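Local coordinates for protein antitoxin VapB2 (PDB 3ZVK) that neutralizes the cognate toxin VapC2, partially inhibiting its RNase activity, and binds DNA from the operon's probable promoter together with that toxin, at residues M1-K5 against P18-R22. Residues are numbered along the deposited sequence; the frame is centred on the assembly and turned at random.
Sequences MNKAK and PKEFR. With nucleotides of chain J.
A short turn leaving a beta hairpin can rest on the start of that hairpin while offering a backbone nitrogen to a DNA phosphate. Here residues 3-5 are extended and Pro-18, beyond the partner strand 12-17, begins a 3-10 turn at 19-20, with Phe-21 N hydrogen-bonded to Pro-18 O at 2.9 Å. The closest alpha carbons are those of Ala-4 and Pro-18, 6.5 Å apart. Asn-2 and Pro-18 bury most: the proline CG sits 3.6 Å from Lys-3 O, and its CD packs 4.1 Å from Ala-4 CB. The side chain of Asn-2 reaches in beside the proline ring, the carboxylate of Glu-20 and the edge of Phe-21. In this AbrB/MazE-type DNA-binding domain, Ala-4 and Lys-5 also pair antiparallel with a strand of the second VapB2 subunit, extending the sheet across the dimer. On the DNA side, Lys-19 N donates to OP1 of DA18 of chain J at 2.8 Å, while extended Arg-22 gives a hydrogen bond from NH1 to OP1 of DA17 of chain J at 2.9 Å.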
loop_
_atom_site.group_PDB
_atom_site.type_symbol
_atom_site.label_atom_id
_atom_site.label_comp_id
_atom_site.label_asym_id
_atom_site.label_seq_id
_atom_site.Cartn_x
_atom_site.Cartn_y
_atom_site.Cartn_z
ATOM N N MET F 1 15.971 -19.816 6.506
ATOM C CA MET F 1 17.052 -19.577 7.466
ATOM C C MET F 1 16.647 -18.448 8.416
ATOM O O MET F 1 17.379 -18.153 9.363
ATOM C CB MET F 1 18.426 -19.366 6.739
ATOM C CG MET F 1 19.675 -19.031 7.633
ATOM S SD MET F 1 20.048 -20.031 9.136
ATOM C CE MET F 1 21.761 -20.434 8.809
ATOM N N ASN F 2 15.429 -17.884 8.226
ATOM C CA ASN F 2 14.962 -16.789 9.071
ATOM C C ASN F 2 14.674 -17.100 10.559
ATOM O O ASN F 2 14.131 -18.150 10.896
ATOM C CB ASN F 2 13.875 -16.001 8.408
ATOM C CG ASN F 2 14.041 -14.520 8.593
ATOM O OD1 ASN F 2 13.108 -13.825 8.985
ATOM N ND2 ASN F 2 15.219 -13.993 8.296
ATOM N N LYS F 3 15.107 -16.175 11.438
ATOM C CA LYS F 3 15.016 -16.240 12.896
ATOM C C LYS F 3 14.202 -15.091 13.489
ATOM O O LYS F 3 14.253 -13.943 13.028
ATOM C CB LYS F 3 16.419 -16.205 13.549
ATOM C CG LYS F 3 17.378 -17.291 13.120
ATOM C CD LYS F 3 18.754 -17.103 13.779
ATOM C CE LYS F 3 19.961 -17.172 12.843
ATOM N NZ LYS F 3 20.033 -18.440 12.050
ATOM N N ALA F 4 13.526 -15.397 14.592
ATOM C CA ALA F 4 12.752 -14.448 15.356
ATOM C C ALA F 4 12.999 -14.734 16.825
ATOM O O ALA F 4 13.047 -15.905 17.226
ATOM C CB ALA F 4 11.282 -14.589 15.037
ATOM N N LYS F 5 13.157 -13.658 17.621
ATOM C CA LYS F 5 13.405 -13.757 19.050
ATOM C C LYS F 5 12.128 -13.881 19.872
ATOM O O LYS F 5 11.090 -13.297 19.534
ATOM C CB LYS F 5 14.293 -12.616 19.549
ATOM C CG LYS F 5 15.739 -12.770 19.099
ATOM C CD LYS F 5 16.648 -11.699 19.712
ATOM C CE LYS F 5 17.930 -11.413 18.949
ATOM N NZ LYS F 5 18.731 -12.624 18.638
ATOM N N PRO F 18 10.127 -10.630 12.098
ATOM C CA PRO F 18 10.941 -9.838 11.149
ATOM C C PRO F 18 9.996 -9.051 10.217
ATOM O O PRO F 18 8.877 -9.520 9.970
ATOM C CB PRO F 18 11.742 -10.904 10.391
ATOM C CG PRO F 18 11.681 -12.152 11.288
ATOM C CD PRO F 18 10.315 -12.085 11.888
ATOM N N LYS F 19 10.421 -7.834 9.743
ATOM C CA LYS F 19 9.649 -6.953 8.858
ATOM C C LYS F 19 8.995 -7.646 7.661
ATOM O O LYS F 19 7.824 -7.386 7.375
ATOM C CB LYS F 19 10.422 -5.676 8.465
ATOM C CG LYS F 19 11.703 -5.849 7.661
ATOM C CD LYS F 19 12.432 -4.529 7.538
ATOM C CE LYS F 19 13.679 -4.660 6.703
ATOM N NZ LYS F 19 13.425 -4.251 5.301
ATOM N N GLU F 20 9.690 -8.583 7.013
ATOM C CA GLU F 20 9.143 -9.325 5.864
ATOM C C GLU F 20 7.930 -10.195 6.211
ATOM O O GLU F 20 7.125 -10.484 5.324
ATOM C CB GLU F 20 10.234 -10.128 5.110
ATOM C CG GLU F 20 10.874 -11.272 5.878
ATOM C CD GLU F 20 12.215 -10.977 6.516
ATOM O OE1 GLU F 20 12.447 -9.819 6.940
ATOM O OE2 GLU F 20 13.044 -11.915 6.584
ATOM N N PHE F 21 7.778 -10.583 7.495
ATOM C CA PHE F 21 6.670 -11.423 7.946
ATOM C C PHE F 21 5.574 -10.678 8.721
ATOM O O PHE F 21 4.751 -11.307 9.414
ATOM C CB PHE F 21 7.203 -12.637 8.720
ATOM C CG PHE F 21 8.138 -13.489 7.902
ATOM C CD1 PHE F 21 7.694 -14.135 6.750
ATOM C CD2 PHE F 21 9.464 -13.636 8.269
ATOM C CE1 PHE F 21 8.555 -14.938 6.006
ATOM C CE2 PHE F 21 10.322 -14.456 7.530
ATOM C CZ PHE F 21 9.861 -15.102 6.409
ATOM N N ARG F 22 5.539 -9.352 8.580
ATOM C CA ARG F 22 4.539 -8.523 9.235
ATOM C C ARG F 22 3.151 -8.812 8.688
ATOM O O ARG F 22 2.984 -9.084 7.488
ATOM C CB ARG F 22 4.853 -7.032 9.072
ATOM C CG ARG F 22 5.918 -6.538 10.028
ATOM C CD ARG F 22 6.263 -5.098 9.697
ATOM N NE ARG F 22 7.213 -4.544 10.651
ATOM C CZ ARG F 22 7.817 -3.374 10.500
ATOM N NH1 ARG F 22 7.587 -2.636 9.421
ATOM N NH2 ARG F 22 8.667 -2.937 11.417
ATOM P P DA J 18 12.353 -5.584 12.141
ATOM O OP1 DA J 18 12.551 -6.779 11.310
ATOM O OP2 DA J 18 11.039 -5.337 12.784
ATOM O "O5'" DA J 18 13.404 -5.561 13.320
ATOM C "C5'" DA J 18 14.793 -5.777 13.210
ATOM C "C4'" DA J 18 15.392 -5.637 14.607
ATOM O "O4'" DA J 18 15.213 -4.269 15.075
ATOM C "C3'" DA J 18 14.796 -6.556 15.683
ATOM O "O3'" DA J 18 15.805 -7.460 16.046
ATOM C "C2'" DA J 18 14.337 -5.607 16.805
ATOM C "C1'" DA J 18 15.094 -4.331 16.475
ATOM N N9 DA J 18 14.502 -3.076 16.931
ATOM C C8 DA J 18 13.335 -2.506 16.489
ATOM N N7 DA J 18 13.061 -1.363 17.045
ATOM C C5 DA J 18 14.136 -1.138 17.901
ATOM C C6 DA J 18 14.471 -0.045 18.751
ATOM N N6 DA J 18 13.680 1.018 18.925
ATOM N N1 DA J 18 15.629 -0.128 19.449
ATOM C C2 DA J 18 16.419 -1.227 19.314
ATOM N N3 DA J 18 16.221 -2.313 18.537
ATOM C C4 DA J 18 15.045 -2.201 17.852
ATOM P P DA J 17 9.995 0.543 10.338
ATOM O OP1 DA J 17 9.323 -0.281 9.284
ATOM O OP2 DA J 17 9.189 1.099 11.437
ATOM O "O5'" DA J 17 11.225 -0.300 10.919
ATOM C "C5'" DA J 17 11.983 -1.119 9.971
ATOM C "C4'" DA J 17 12.978 -2.033 10.667
ATOM O "O4'" DA J 17 13.875 -1.250 11.494
ATOM C "C3'" DA J 17 12.280 -2.994 11.619
ATOM O "O3'" DA J 17 12.750 -4.290 11.306
ATOM C "C2'" DA J 17 12.552 -2.429 13.028
ATOM C "C1'" DA J 17 13.861 -1.662 12.848
ATOM N N9 DA J 17 14.031 -0.455 13.675
ATOM C C8 DA J 17 13.274 0.683 13.599
ATOM N N7 DA J 17 13.640 1.626 14.429
ATOM C C5 DA J 17 14.779 1.116 15.030
ATOM C C6 DA J 17 15.669 1.648 15.986
ATOM N N6 DA J 17 15.536 2.876 16.491
ATOM N N1 DA J 17 16.685 0.857 16.430
ATOM C C2 DA J 17 16.841 -0.373 15.918
ATOM N N3 DA J 17 16.061 -0.960 14.995
ATOM C C4 DA J 17 15.035 -0.169 14.589
ATOM P P DT J 19 15.803 -8.583 17.186
ATOM O OP1 DT J 19 16.850 -9.524 16.740
ATOM O OP2 DT J 19 14.428 -9.107 17.424
ATOM O "O5'" DT J 19 16.344 -7.893 18.521
ATOM C "C5'" DT J 19 17.623 -7.248 18.579
ATOM C "C4'" DT J 19 17.890 -6.601 19.930
ATOM O "O4'" DT J 19 17.186 -5.341 20.054
ATOM C "C3'" DT J 19 17.491 -7.431 21.141
ATOM O "O3'" DT J 19 18.603 -7.565 21.994
ATOM C "C2'" DT J 19 16.353 -6.664 21.810
ATOM C "C1'" DT J 19 16.661 -5.245 21.372
ATOM N N1 DT J 19 15.527 -4.287 21.366
ATOM C C2 DT J 19 15.683 -3.090 22.053
ATOM O O2 DT J 19 16.655 -2.808 22.755
ATOM N N3 DT J 19 14.623 -2.213 21.899
ATOM C C4 DT J 19 13.472 -2.389 21.145
ATOM O O4 DT J 19 12.606 -1.526 21.187
ATOM C C5 DT J 19 13.376 -3.645 20.440
ATOM C C7 DT J 19 12.170 -3.947 19.607
ATOM C C6 DT J 19 14.391 -4.523 20.586
#